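Methanogen homoaconitase large subunit (Methanocaldococcus jannaschii, PDB 4KP2) supplies the [4Fe-4S]-binding large subunit of a hydro-lyase that reversibly dehydrates (R)-homocitrate to cis-homoaconitate and hydrates this to homoisocitrate. Local coordinates at residues Glu46-Met51 with Pro130-Ala135; Thr52-Thr57 with Glu94-Ala99; Lys174-Asp179 with Arg203-Met208; Glu293-Pro298 with Tyr420-Lys425. All coordinates share one frame; numbering follows the deposited sequence.

Contact 1: residues Glu46-Met51 with Pro130-Ala135; sequences EVDLAM and PNMFVA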
loop_
_atom_site.group_PDB
_atom_site.type_symbol
_atom_site.label_atom_id
_atom_site.label_comp_id
_atom_site.label_asym_id
_atom_site.label_seq_id
_atom_site.Cartn_x
_atom_site.Cartn_y
_atom_site.Cartn_z
ATOM N N GLU A 46 30.714 -8.429 22.414
ATOM C CA GLU A 46 30.650 -7.146 21.730
ATOM C C GLU A 46 29.795 -7.291 20.478
ATOM O O GLU A 46 30.008 -8.193 19.673
ATOM C CB GLU A 46 32.051 -6.653 21.366
ATOM C CG GLU A 46 32.924 -6.327 22.567
ATOM C CD GLU A 46 34.251 -5.710 22.175
ATOM O OE1 GLU A 46 34.546 -5.656 20.961
ATOM O OE2 GLU A 46 34.994 -5.276 23.080
ATOM N N VAL A 47 28.823 -6.400 20.321
ATOM C CA VAL A 47 27.868 -6.500 19.223
ATOM C C VAL A 47 28.411 -5.897 17.930
ATOM O O VAL A 47 28.905 -4.768 17.915
ATOM C CB VAL A 47 26.528 -5.834 19.590
ATOM C CG1 VAL A 47 25.522 -5.996 18.463
ATOM C CG2 VAL A 47 25.988 -6.433 20.878
ATOM N N ASP A 48 28.316 -6.663 16.847
ATOM C CA ASP A 48 28.805 -6.225 15.544
ATOM C C ASP A 48 27.756 -5.428 14.777
ATOM O O ASP A 48 28.091 -4.602 13.930
ATOM C CB ASP A 48 29.245 -7.429 14.710
ATOM C CG ASP A 48 30.484 -8.095 15.259
ATOM O OD1 ASP A 48 31.397 -7.367 15.700
ATOM O OD2 ASP A 48 30.545 -9.342 15.251
ATOM N N LEU A 49 26.485 -5.680 15.074
ATOM C CA LEU A 49 25.398 -5.033 14.350
ATOM C C LEU A 49 24.139 -4.922 15.208
ATOM O O LEU A 49 23.641 -5.920 15.727
ATOM C CB LEU A 49 25.094 -5.805 13.065
ATOM C CG LEU A 49 24.343 -5.066 11.958
ATOM C CD1 LEU A 49 25.161 -3.878 11.480
ATOM C CD2 LEU A 49 24.034 -6.006 10.803
ATOM N N ALA A 50 23.629 -3.704 15.350
ATOM C CA ALA A 50 22.424 -3.459 16.138
ATOM C C ALA A 50 21.340 -2.803 15.288
ATOM O O ALA A 50 21.599 -1.831 14.579
ATOM C CB ALA A 50 22.749 -2.600 17.350
ATOM N N MET A 51 20.124 -3.335 15.362
ATOM C CA MET A 51 19.033 -2.850 14.522
ATOM C C MET A 51 17.678 -2.811 15.226
ATOM O O MET A 51 17.290 -3.760 15.906
ATOM C CB MET A 51 18.941 -3.682 13.238
ATOM C CG MET A 51 17.592 -3.613 12.537
ATOM S SD MET A 51 16.555 -5.043 12.898
ATOM C CE MET A 51 14.984 -4.240 13.200
ATOM N N PRO A 130 29.292 -12.851 7.734
ATOM C CA PRO A 130 29.497 -14.084 8.504
ATOM C C PRO A 130 30.284 -13.849 9.792
ATOM O O PRO A 130 31.007 -12.860 9.902
ATOM C CB PRO A 130 30.306 -14.958 7.544
ATOM C CG PRO A 130 29.889 -14.499 6.195
ATOM C CD PRO A 130 29.686 -13.016 6.324
ATOM N N ASN A 131 30.118 -14.757 10.753
ATOM C CA ASN A 131 30.810 -14.709 12.045
ATOM C C ASN A 131 30.429 -13.524 12.937
ATOM O O ASN A 131 30.971 -13.368 14.033
ATOM C CB ASN A 131 32.332 -14.773 11.863
ATOM C CG ASN A 131 32.770 -15.960 11.032
ATOM O OD1 ASN A 131 32.082 -16.978 10.970
ATOM N ND2 ASN A 131 33.921 -15.833 10.383
ATOM N N MET A 132 29.495 -12.700 12.475
ATOM C CA MET A 132 29.057 -11.536 13.239
ATOM C C MET A 132 28.207 -11.916 14.445
ATOM O O MET A 132 27.760 -13.056 14.577
ATOM C CB MET A 132 28.251 -10.582 12.356
ATOM C CG MET A 132 29.069 -9.539 11.617
ATOM S SD MET A 132 28.002 -8.303 10.851
ATOM C CE MET A 132 29.208 -7.200 10.123
ATOM N N PHE A 133 27.997 -10.945 15.326
ATOM C CA PHE A 133 26.998 -11.059 16.377
ATOM C C PHE A 133 25.940 -9.997 16.119
ATOM O O PHE A 133 26.150 -8.818 16.403
ATOM C CB PHE A 133 27.627 -10.859 17.755
ATOM C CG PHE A 133 26.648 -10.978 18.889
ATOM C CD1 PHE A 133 26.364 -12.211 19.450
ATOM C CD2 PHE A 133 26.011 -9.858 19.393
ATOM C CE1 PHE A 133 25.464 -12.324 20.493
ATOM C CE2 PHE A 133 25.108 -9.966 20.434
ATOM C CZ PHE A 133 24.835 -11.201 20.985
ATOM N N VAL A 134 24.806 -10.416 15.569
ATOM C CA VAL A 134 23.767 -9.478 15.163
ATOM C C VAL A 134 22.634 -9.380 16.181
ATOM O O VAL A 134 21.915 -10.347 16.427
ATOM C CB VAL A 134 23.186 -9.846 13.785
ATOM C CG1 VAL A 134 22.084 -8.871 13.395
ATOM C CG2 VAL A 134 24.285 -9.864 12.737
ATOM N N ALA A 135 22.484 -8.198 16.769
ATOM C CA ALA A 135 21.423 -7.951 17.733
ATOM C C ALA A 135 20.321 -7.120 17.092
ATOM O O ALA A 135 20.595 -6.148 16.389
ATOM C CB ALA A 135 21.978 -7.245 18.952
#
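L49-V134 and A50-A135 pair as parallel bridges, the axes of strands 49-51 and 133-135 running 4.8 Å apart and 15° from parallel. These are two inner strands of the five-stranded parallel sheet in one of the alpha/beta domains of the aconitase fold. A135 N donates to L49 O at 2.8 Å, and M51 N to A135 O at 3.0 Å. Where the strands begin, F133 O takes the N-H of D48 and, weakly, that of L49. D48 adds a side-chain bond here: F133 N reaches its OD2 at 3.0 Å, on the anti side of the carboxylate and 23° out of its plane. K32 forms a salt bridge with the other oxygen, OD1, so the carboxylate both ties down the start of the neighbouring strand and answers a lysine. The CG of M132 rests on the CB of D48, and L49 CB meets V134 CG2 on the face covered by L123 of helix 119-126. On the other face, V47 puts its two methyls to different uses. With CG1 anti to the backbone N (chi1 -178°), that methyl packs on A135 CB at 3.8 Å, close to I162 of helix 156-165. The second methyl turns to the phenyl ring of F133, where V47 CG2 lies at the ring edge, 3.7 Å from F133 CE2.

Contact 2: residues Thr52-Thr57 with Glu94-Ala99; sequences THDGTT and EMQKLA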
loop_
_atom_site.group_PDB
_atom_site.type_symbol
_atom_site.label_atom_id
_atom_site.label_comp_id
_atom_site.label_asym_id
_atom_site.label_seq_id
_atom_site.Cartn_x
_atom_site.Cartn_y
_atom_site.Cartn_z
ATOM N N THR A 52 16.968 -1.700 15.056
ATOM C CA THR A 52 15.599 -1.563 15.539
ATOM C C THR A 52 14.718 -0.943 14.458
ATOM O O THR A 52 15.173 -0.101 13.682
ATOM C CB THR A 52 15.524 -0.699 16.810
ATOM O OG1 THR A 52 16.271 0.508 16.615
ATOM C CG2 THR A 52 16.093 -1.454 18.003
ATOM N N HIS A 53 13.458 -1.363 14.406
ATOM C CA HIS A 53 12.529 -0.848 13.401
ATOM C C HIS A 53 11.571 0.189 13.986
ATOM O O HIS A 53 11.646 0.516 15.170
ATOM C CB HIS A 53 11.751 -1.992 12.743
ATOM C CG HIS A 53 11.031 -2.876 13.716
ATOM N ND1 HIS A 53 9.831 -2.525 14.294
ATOM C CD2 HIS A 53 11.342 -4.098 14.208
ATOM C CE1 HIS A 53 9.434 -3.492 15.101
ATOM N NE2 HIS A 53 10.333 -4.459 15.068
ATOM N N ASP A 54 10.666 0.692 13.149
ATOM C CA ASP A 54 9.758 1.773 13.533
ATOM C C ASP A 54 8.873 1.441 14.733
ATOM O O ASP A 54 8.330 2.336 15.380
ATOM C CB ASP A 54 8.888 2.191 12.344
ATOM C CG ASP A 54 8.094 1.036 11.767
ATOM O OD1 ASP A 54 8.617 -0.098 11.754
ATOM O OD2 ASP A 54 6.948 1.262 11.325
ATOM N N GLY A 55 8.728 0.154 15.025
ATOM C CA GLY A 55 7.917 -0.281 16.146
ATOM C C GLY A 55 8.713 -0.437 17.427
ATOM O O GLY A 55 8.148 -0.425 18.521
ATOM N N THR A 56 10.030 -0.577 17.296
ATOM C CA THR A 56 10.886 -0.810 18.454
ATOM C C THR A 56 11.954 0.267 18.653
ATOM O O THR A 56 12.516 0.393 19.741
ATOM C CB THR A 56 11.558 -2.196 18.391
ATOM O OG1 THR A 56 12.237 -2.346 17.138
ATOM C CG2 THR A 56 10.515 -3.293 18.531
ATOM N N THR A 57 12.233 1.038 17.605
ATOM C CA THR A 57 13.181 2.149 17.712
ATOM C C THR A 57 12.765 3.214 18.739
ATOM O O THR A 57 13.583 3.610 19.571
ATOM C CB THR A 57 13.480 2.811 16.340
ATOM O OG1 THR A 57 13.989 1.829 15.429
ATOM C CG2 THR A 57 14.502 3.930 16.495
ATOM N N GLU A 94 3.626 9.204 15.313
ATOM C CA GLU A 94 4.372 9.817 16.404
ATOM C C GLU A 94 5.633 9.016 16.703
ATOM O O GLU A 94 6.676 9.583 17.030
ATOM C CB GLU A 94 3.507 9.922 17.662
ATOM C CG GLU A 94 2.390 10.954 17.580
ATOM C CD GLU A 94 2.897 12.383 17.661
ATOM O OE1 GLU A 94 4.097 12.579 17.944
ATOM O OE2 GLU A 94 2.089 13.310 17.443
ATOM N N MET A 95 5.527 7.696 16.593
ATOM C CA MET A 95 6.672 6.821 16.811
ATOM C C MET A 95 7.761 7.060 15.770
ATOM O O MET A 95 8.935 7.206 16.113
ATOM C CB MET A 95 6.245 5.351 16.808
ATOM C CG MET A 95 5.574 4.899 18.097
ATOM S SD MET A 95 5.404 3.107 18.205
ATOM C CE MET A 95 4.416 2.767 16.752
ATOM N N GLN A 96 7.368 7.110 14.502
ATOM C CA GLN A 96 8.322 7.334 13.421
ATOM C C GLN A 96 8.985 8.702 13.535
ATOM O O GLN A 96 10.139 8.871 13.138
ATOM C CB GLN A 96 7.646 7.179 12.058
ATOM C CG GLN A 96 7.181 5.764 11.756
ATOM C CD GLN A 96 6.657 5.614 10.343
ATOM O OE1 GLN A 96 6.807 6.510 9.513
ATOM N NE2 GLN A 96 6.034 4.474 10.062
ATOM N N LYS A 97 8.259 9.669 14.085
ATOM C CA LYS A 97 8.817 10.998 14.298
ATOM C C LYS A 97 9.858 10.953 15.412
ATOM O O LYS A 97 10.857 11.671 15.371
ATOM C CB LYS A 97 7.718 12.005 14.638
ATOM C CG LYS A 97 8.175 13.454 14.556
ATOM C CD LYS A 97 7.057 14.421 14.908
ATOM C CE LYS A 97 6.699 14.343 16.382
ATOM N NZ LYS A 97 5.685 15.366 16.759
ATOM N N LEU A 98 9.618 10.099 16.402
ATOM C CA LEU A 98 10.558 9.912 17.500
ATOM C C LEU A 98 11.793 9.160 17.024
ATOM O O LEU A 98 12.906 9.425 17.475
ATOM C CB LEU A 98 9.896 9.148 18.647
ATOM C CG LEU A 98 9.654 9.936 19.934
ATOM C CD1 LEU A 98 9.080 9.031 21.010
ATOM C CD2 LEU A 98 10.944 10.584 20.404
ATOM N N ALA A 99 11.585 8.217 16.111
ATOM C CA ALA A 99 12.684 7.446 15.548
ATOM C C ALA A 99 13.574 8.336 14.690
ATOM O O ALA A 99 14.780 8.117 14.596
ATOM C CB ALA A 99 12.150 6.281 14.734
#
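T57 and A99 meet methyl to methyl, T57 CG2 lying 3.8 Å from A99 CB. One helical turn earlier, the side chain of M95 bends at chi3 (-59°) and wraps past the backbone oxygen of D54; M95 CB comes closest to D54 O, at 3.9 Å. D54 and Q96 run side by side in the same direction, with D54 CB 4.0 Å from Q96 CG and their carboxylate and amide planes 59° apart. No hydrogen bond joins the two segments. The D54 carboxylate is held instead by backbone N-H groups of the loop after strand 77-80, OD2 by N84 and OD1 by H83, while Q96 NE2 bonds weakly to N84 O; the same loop thus fixes D54 and, more weakly, engages Q96. Behind this layer the turn is drawn together on H53 O, which accepts from T56 N, T57 N and T57 OG1, the hydroxyl at 2.7 Å approaching from above the carbonyl plane. G55 N also bonds to H53 ND1 at 3.0 Å. The turn leads from the C-terminal end of strand 49-53 into helix 57-67 and packs on helix 90-106, whose E94 and K97 bond to backbone atoms of E396 of the second subunit.

Contact 3: residues Lys174-Asp179 with Arg203-Met208; sequences KTIRVD and RGATYM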
loop_
_atom_site.group_PDB
_atom_site.type_symbol
_atom_site.label_atom_id
_atom_site.label_comp_id
_atom_site.label_asym_id
_atom_site.label_seq_id
_atom_site.Cartn_x
_atom_site.Cartn_y
_atom_site.Cartn_z
ATOM N N LYS A 174 22.561 -24.363 23.863
ATOM C CA LYS A 174 22.771 -25.706 23.349
ATOM C C LYS A 174 22.317 -25.729 21.897
ATOM O O LYS A 174 21.589 -24.839 21.456
ATOM C CB LYS A 174 21.987 -26.726 24.176
ATOM C CG LYS A 174 22.400 -26.778 25.640
ATOM C CD LYS A 174 21.522 -27.733 26.434
ATOM C CE LYS A 174 21.931 -27.777 27.898
ATOM N NZ LYS A 174 21.040 -28.670 28.691
ATOM N N THR A 175 22.748 -26.740 21.151
ATOM C CA THR A 175 22.459 -26.786 19.724
ATOM C C THR A 175 21.737 -28.056 19.287
ATOM O O THR A 175 22.280 -29.156 19.376
ATOM C CB THR A 175 23.742 -26.635 18.889
ATOM O OG1 THR A 175 24.312 -25.339 19.113
ATOM C CG2 THR A 175 23.434 -26.796 17.412
ATOM N N ILE A 176 20.508 -27.890 18.811
ATOM C CA ILE A 176 19.788 -28.983 18.175
ATOM C C ILE A 176 20.138 -29.010 16.688
ATOM O O ILE A 176 19.720 -28.143 15.916
ATOM C CB ILE A 176 18.261 -28.867 18.399
ATOM C CG1 ILE A 176 17.487 -29.711 17.382
ATOM C CG2 ILE A 176 17.821 -27.416 18.342
ATOM C CD1 ILE A 176 17.615 -31.201 17.590
ATOM N N ARG A 177 20.939 -29.998 16.304
ATOM C CA ARG A 177 21.392 -30.132 14.928
ATOM C C ARG A 177 20.279 -30.676 14.042
ATOM O O ARG A 177 19.658 -31.688 14.363
ATOM C CB ARG A 177 22.607 -31.054 14.864
ATOM C CG ARG A 177 22.975 -31.508 13.465
ATOM C CD ARG A 177 23.692 -30.426 12.684
ATOM N NE ARG A 177 24.077 -30.904 11.359
ATOM C CZ ARG A 177 24.927 -30.278 10.552
ATOM N NH1 ARG A 177 25.493 -29.142 10.933
ATOM N NH2 ARG A 177 25.216 -30.793 9.365
ATOM N N VAL A 178 20.031 -29.997 12.928
ATOM C CA VAL A 178 19.005 -30.426 11.986
ATOM C C VAL A 178 19.609 -30.698 10.612
ATOM O O VAL A 178 19.839 -29.776 9.829
ATOM C CB VAL A 178 17.882 -29.380 11.857
ATOM C CG1 VAL A 178 16.806 -29.871 10.901
ATOM C CG2 VAL A 178 17.283 -29.077 13.220
ATOM N N ASP A 179 19.873 -31.970 10.332
ATOM C CA ASP A 179 20.378 -32.374 9.026
ATOM C C ASP A 179 19.226 -32.619 8.062
ATOM O O ASP A 179 18.318 -33.399 8.349
ATOM C CB ASP A 179 21.239 -33.636 9.139
ATOM C CG ASP A 179 22.610 -33.357 9.722
ATOM O OD1 ASP A 179 22.768 -33.470 10.955
ATOM O OD2 ASP A 179 23.532 -33.029 8.944
ATOM N N ARG A 203 7.852 -25.512 20.722
ATOM C CA ARG A 203 8.570 -25.255 21.963
ATOM C C ARG A 203 9.677 -26.282 22.169
ATOM O O ARG A 203 10.260 -26.370 23.250
ATOM C CB ARG A 203 7.604 -25.286 23.147
ATOM C CG ARG A 203 7.874 -24.231 24.207
ATOM C CD ARG A 203 6.962 -24.429 25.407
ATOM N NE ARG A 203 6.872 -23.232 26.237
ATOM C CZ ARG A 203 5.904 -22.326 26.134
ATOM N NH1 ARG A 203 4.942 -22.483 25.235
ATOM N NH2 ARG A 203 5.896 -21.266 26.929
ATOM N N GLY A 204 9.968 -27.055 21.127
ATOM C CA GLY A 204 10.958 -28.113 21.216
ATOM C C GLY A 204 12.375 -27.648 20.943
ATOM O O GLY A 204 13.245 -28.448 20.605
ATOM N N ALA A 205 12.612 -26.348 21.093
ATOM C CA ALA A 205 13.935 -25.786 20.854
ATOM C C ALA A 205 14.182 -24.567 21.732
ATOM O O ALA A 205 15.057 -23.752 21.442
ATOM C CB ALA A 205 14.096 -25.426 19.387
ATOM N N THR A 206 13.410 -24.451 22.808
ATOM C CA THR A 206 13.510 -23.308 23.708
ATOM C C THR A 206 14.879 -23.257 24.382
ATOM O O THR A 206 15.434 -24.289 24.761
ATOM C CB THR A 206 12.401 -23.331 24.777
ATOM O OG1 THR A 206 11.155 -23.692 24.167
ATOM C CG2 THR A 206 12.261 -21.965 25.432
ATOM N N TYR A 207 15.417 -22.045 24.509
ATOM C CA TYR A 207 16.744 -21.809 25.080
ATOM C C TYR A 207 17.854 -22.498 24.288
ATOM O O TYR A 207 18.948 -22.720 24.808
ATOM C CB TYR A 207 16.809 -22.251 26.548
ATOM C CG TYR A 207 15.595 -21.890 27.373
ATOM C CD1 TYR A 207 15.304 -20.565 27.677
ATOM C CD2 TYR A 207 14.749 -22.876 27.865
ATOM C CE1 TYR A 207 14.197 -20.233 28.436
ATOM C CE2 TYR A 207 13.641 -22.554 28.625
ATOM C CZ TYR A 207 13.369 -21.232 28.907
ATOM O OH TYR A 207 12.267 -20.907 29.664
ATOM N N MET A 208 17.574 -22.835 23.033
ATOM C CA MET A 208 18.535 -23.564 22.211
ATOM C C MET A 208 18.686 -22.949 20.825
ATOM O O MET A 208 17.845 -22.164 20.387
ATOM C CB MET A 208 18.125 -25.032 22.088
ATOM C CG MET A 208 18.103 -25.788 23.406
ATOM S SD MET A 208 17.524 -27.482 23.214
ATOM C CE MET A 208 18.690 -28.095 22.001
#
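K174 touches M208 through the base of its side chain, K174 CB lying 4.1 Å from M208 CG, while the rest of the lysine chain extends away from the contact. Its carbonyl also lies against the methionine, K174 O being 3.4 Å from M208 CA, and K174 and I176 are joined by backbone hydrogen bonds to A209, at the start of strand 208-213. T175 points away from the loop and touches Y280 and T23. I176 meets the end of M208. The methionine bends at chi3 (57°), which curls its terminal methyl back over the strand; M208 CE comes within 3.7 Å of both I176 N and I176 CB, and the two side chains cross at about a right angle. I176 CG2, which also lies near M208 CE, approaches A205 CB at 4.4 Å, a looser touch. Beyond it R177 clasps D179 side-on: R177 NE bonds D179 OD1 at 2.9 Å and R177 NH2 bonds D179 OD2 at 2.8 Å. Both oxygens lie in the guanidinium plane, yet the nitrogens stand above the carboxylate plane; R177 NH1 forms a salt bridge with E211. The loop 203-208, which ends in a type II turn from A205 to M208, closes a beta-alpha-beta crossover: strand 167-180 leads through helix 189-200 to its parallel neighbour 208-213, and I200 of that helix covers V178 and A205.

Contact 4: residues Glu293-Pro298 with Tyr420-Lys425; sequences EQVAVP and YLASPK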
loop_
_atom_site.group_PDB
_atom_site.type_symbol
_atom_site.label_atom_id
_atom_site.label_comp_id
_atom_site.label_asym_id
_atom_site.label_seq_id
_atom_site.Cartn_x
_atom_site.Cartn_y
_atom_site.Cartn_z
ATOM N N GLU A 293 3.758 -31.208 -0.160
ATOM C CA GLU A 293 3.882 -29.800 0.191
ATOM C C GLU A 293 3.186 -29.518 1.519
ATOM O O GLU A 293 2.266 -30.237 1.911
ATOM C CB GLU A 293 3.331 -28.916 -0.927
ATOM C CG GLU A 293 4.300 -28.725 -2.083
ATOM C CD GLU A 293 3.600 -28.583 -3.416
ATOM O OE1 GLU A 293 3.054 -29.593 -3.907
ATOM O OE2 GLU A 293 3.594 -27.465 -3.973
ATOM N N GLN A 294 3.624 -28.471 2.208
ATOM C CA GLN A 294 3.205 -28.244 3.588
ATOM C C GLN A 294 2.390 -26.964 3.790
ATOM O O GLN A 294 2.794 -25.883 3.363
ATOM C CB GLN A 294 4.430 -28.237 4.506
ATOM C CG GLN A 294 5.328 -29.458 4.355
ATOM C CD GLN A 294 4.643 -30.750 4.755
ATOM O OE1 GLN A 294 4.433 -31.018 5.939
ATOM N NE2 GLN A 294 4.291 -31.562 3.765
ATOM N N VAL A 295 1.241 -27.105 4.446
ATOM C CA VAL A 295 0.402 -25.971 4.823
ATOM C C VAL A 295 0.041 -26.013 6.311
ATOM O O VAL A 295 -0.625 -26.943 6.768
ATOM C CB VAL A 295 -0.899 -25.936 4.003
ATOM C CG1 VAL A 295 -1.835 -24.858 4.534
ATOM C CG2 VAL A 295 -0.594 -25.712 2.530
ATOM N N ALA A 296 0.475 -25.002 7.058
ATOM C CA ALA A 296 0.220 -24.945 8.496
ATOM C C ALA A 296 -1.189 -24.451 8.816
ATOM O O ALA A 296 -1.633 -23.432 8.288
ATOM C CB ALA A 296 1.257 -24.074 9.187
ATOM N N VAL A 297 -1.880 -25.175 9.691
ATOM C CA VAL A 297 -3.254 -24.847 10.056
ATOM C C VAL A 297 -3.312 -24.088 11.386
ATOM O O VAL A 297 -2.386 -24.184 12.195
ATOM C CB VAL A 297 -4.127 -26.122 10.134
ATOM C CG1 VAL A 297 -4.006 -26.922 8.846
ATOM C CG2 VAL A 297 -3.739 -26.971 11.335
ATOM N N PRO A 298 -4.393 -23.316 11.605
ATOM C CA PRO A 298 -4.599 -22.577 12.858
ATOM C C PRO A 298 -4.517 -23.474 14.092
ATOM O O PRO A 298 -4.891 -24.645 14.012
ATOM C CB PRO A 298 -6.023 -22.040 12.705
ATOM C CG PRO A 298 -6.195 -21.872 11.250
ATOM C CD PRO A 298 -5.429 -22.992 10.607
ATOM N N TYR A 420 -3.680 -19.461 7.556
ATOM C CA TYR A 420 -2.970 -20.648 7.096
ATOM C C TYR A 420 -1.624 -20.244 6.505
ATOM O O TYR A 420 -1.525 -19.243 5.794
ATOM C CB TYR A 420 -3.796 -21.407 6.056
ATOM C CG TYR A 420 -4.994 -22.139 6.617
ATOM C CD1 TYR A 420 -6.145 -21.453 6.980
ATOM C CD2 TYR A 420 -4.978 -23.519 6.772
ATOM C CE1 TYR A 420 -7.244 -22.119 7.488
ATOM C CE2 TYR A 420 -6.074 -24.194 7.279
ATOM C CZ TYR A 420 -7.204 -23.488 7.635
ATOM O OH TYR A 420 -8.299 -24.151 8.141
ATOM N N LEU A 421 -0.589 -21.022 6.804
ATOM C CA LEU A 421 0.756 -20.721 6.322
ATOM C C LEU A 421 1.177 -21.683 5.218
ATOM O O LEU A 421 1.008 -22.894 5.347
ATOM C CB LEU A 421 1.761 -20.782 7.473
ATOM C CG LEU A 421 1.513 -19.840 8.650
ATOM C CD1 LEU A 421 2.557 -20.058 9.732
ATOM C CD2 LEU A 421 1.516 -18.395 8.182
ATOM N N ALA A 422 1.732 -21.140 4.139
ATOM C CA ALA A 422 2.165 -21.957 3.011
ATOM C C ALA A 422 3.236 -21.263 2.175
ATOM O O ALA A 422 3.736 -20.198 2.541
ATOM C CB ALA A 422 0.974 -22.334 2.141
ATOM N N SER A 423 3.580 -21.880 1.050
ATOM C CA SER A 423 4.588 -21.340 0.146
ATOM C C SER A 423 3.943 -20.369 -0.840
ATOM O O SER A 423 2.734 -20.431 -1.063
ATOM C CB SER A 423 5.278 -22.477 -0.612
ATOM O OG SER A 423 4.374 -23.136 -1.481
ATOM N N PRO A 424 4.745 -19.459 -1.421
ATOM C CA PRO A 424 4.244 -18.527 -2.439
ATOM C C PRO A 424 3.590 -19.259 -3.607
ATOM O O PRO A 424 2.633 -18.751 -4.191
ATOM C CB PRO A 424 5.513 -17.826 -2.919
ATOM C CG PRO A 424 6.420 -17.870 -1.754
ATOM C CD PRO A 424 6.148 -19.178 -1.067
ATOM N N LYS A 425 4.114 -20.435 -3.938
ATOM C CA LYS A 425 3.541 -21.270 -4.985
ATOM C C LYS A 425 2.094 -21.628 -4.662
ATOM O O LYS A 425 1.187 -21.342 -5.443
ATOM C CB LYS A 425 4.364 -22.546 -5.149
ATOM C CG LYS A 425 3.730 -23.578 -6.065
ATOM C CD LYS A 425 4.495 -24.889 -6.008
ATOM C CE LYS A 425 3.825 -25.962 -6.848
ATOM N NZ LYS A 425 4.496 -27.283 -6.689
#
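E293 has its chain bent at chi2 (147°), whereas K425 runs fully extended from a CG anti to the backbone N (chi1 171°), and the two side chains meet at about a right angle. Their ends form a salt bridge, K425 NZ to E293 OE2 at 2.9 Å, with the ammonium standing above the carboxylate plane, 44° out of it. A single antiparallel bridge ties A296 to L421 as a hydrogen-bonded pair: A296 N donates to L421 O at 2.8 Å, and L421 N to A296 O at 3.0 Å. The short strand 294-296, itself antiparallel to 304-306, is thereby joined to 418-421, the edge strand beside 399-402 in the second five-stranded parallel sheet of this aconitase fold. On one side A296 CB packs on L421 CB at 3.7 Å; on the other V295 CG2 meets A422 CB. Three residues of 293-298 meet the Y420 ring. P298 CD sits over the centre of one face in a CH-pi contact, 3.5 Å from the centroid, V295 CG1 lies near the ring plane at its edge, and V297 CG1 approaches CE2 obliquely; I399 and L401 also pack on Y420. E293 OE1 bonds to N438 ND2, and K425 NZ bonds weakly to N186 O. With E293 buried and K425 beside it, the ion pair would be expected to favour the charged form of each.

Contacts 1 and 2 follow one another along strand 49-53, their centres 21 Å apart: contact 1 pairs it inside the sheet, and contact 2 packs the turn at its end on helix 90-106. That turn approaches the predicted [4Fe-4S] ligands, with the D54 side chain about 7 Å from that of C383; the side chain of M51, at the end of contact 1, is about 9 Å from that of C383. Contact 4 nears the cluster site from a different sheet, L421 being about 9 Å from C386 between side chains, although its centre lies 31 Å from that of contact 2. Contact 3 lies away from the cluster site, its nearest atoms about 12 Å from contact 1 and 13 Å from contact 4.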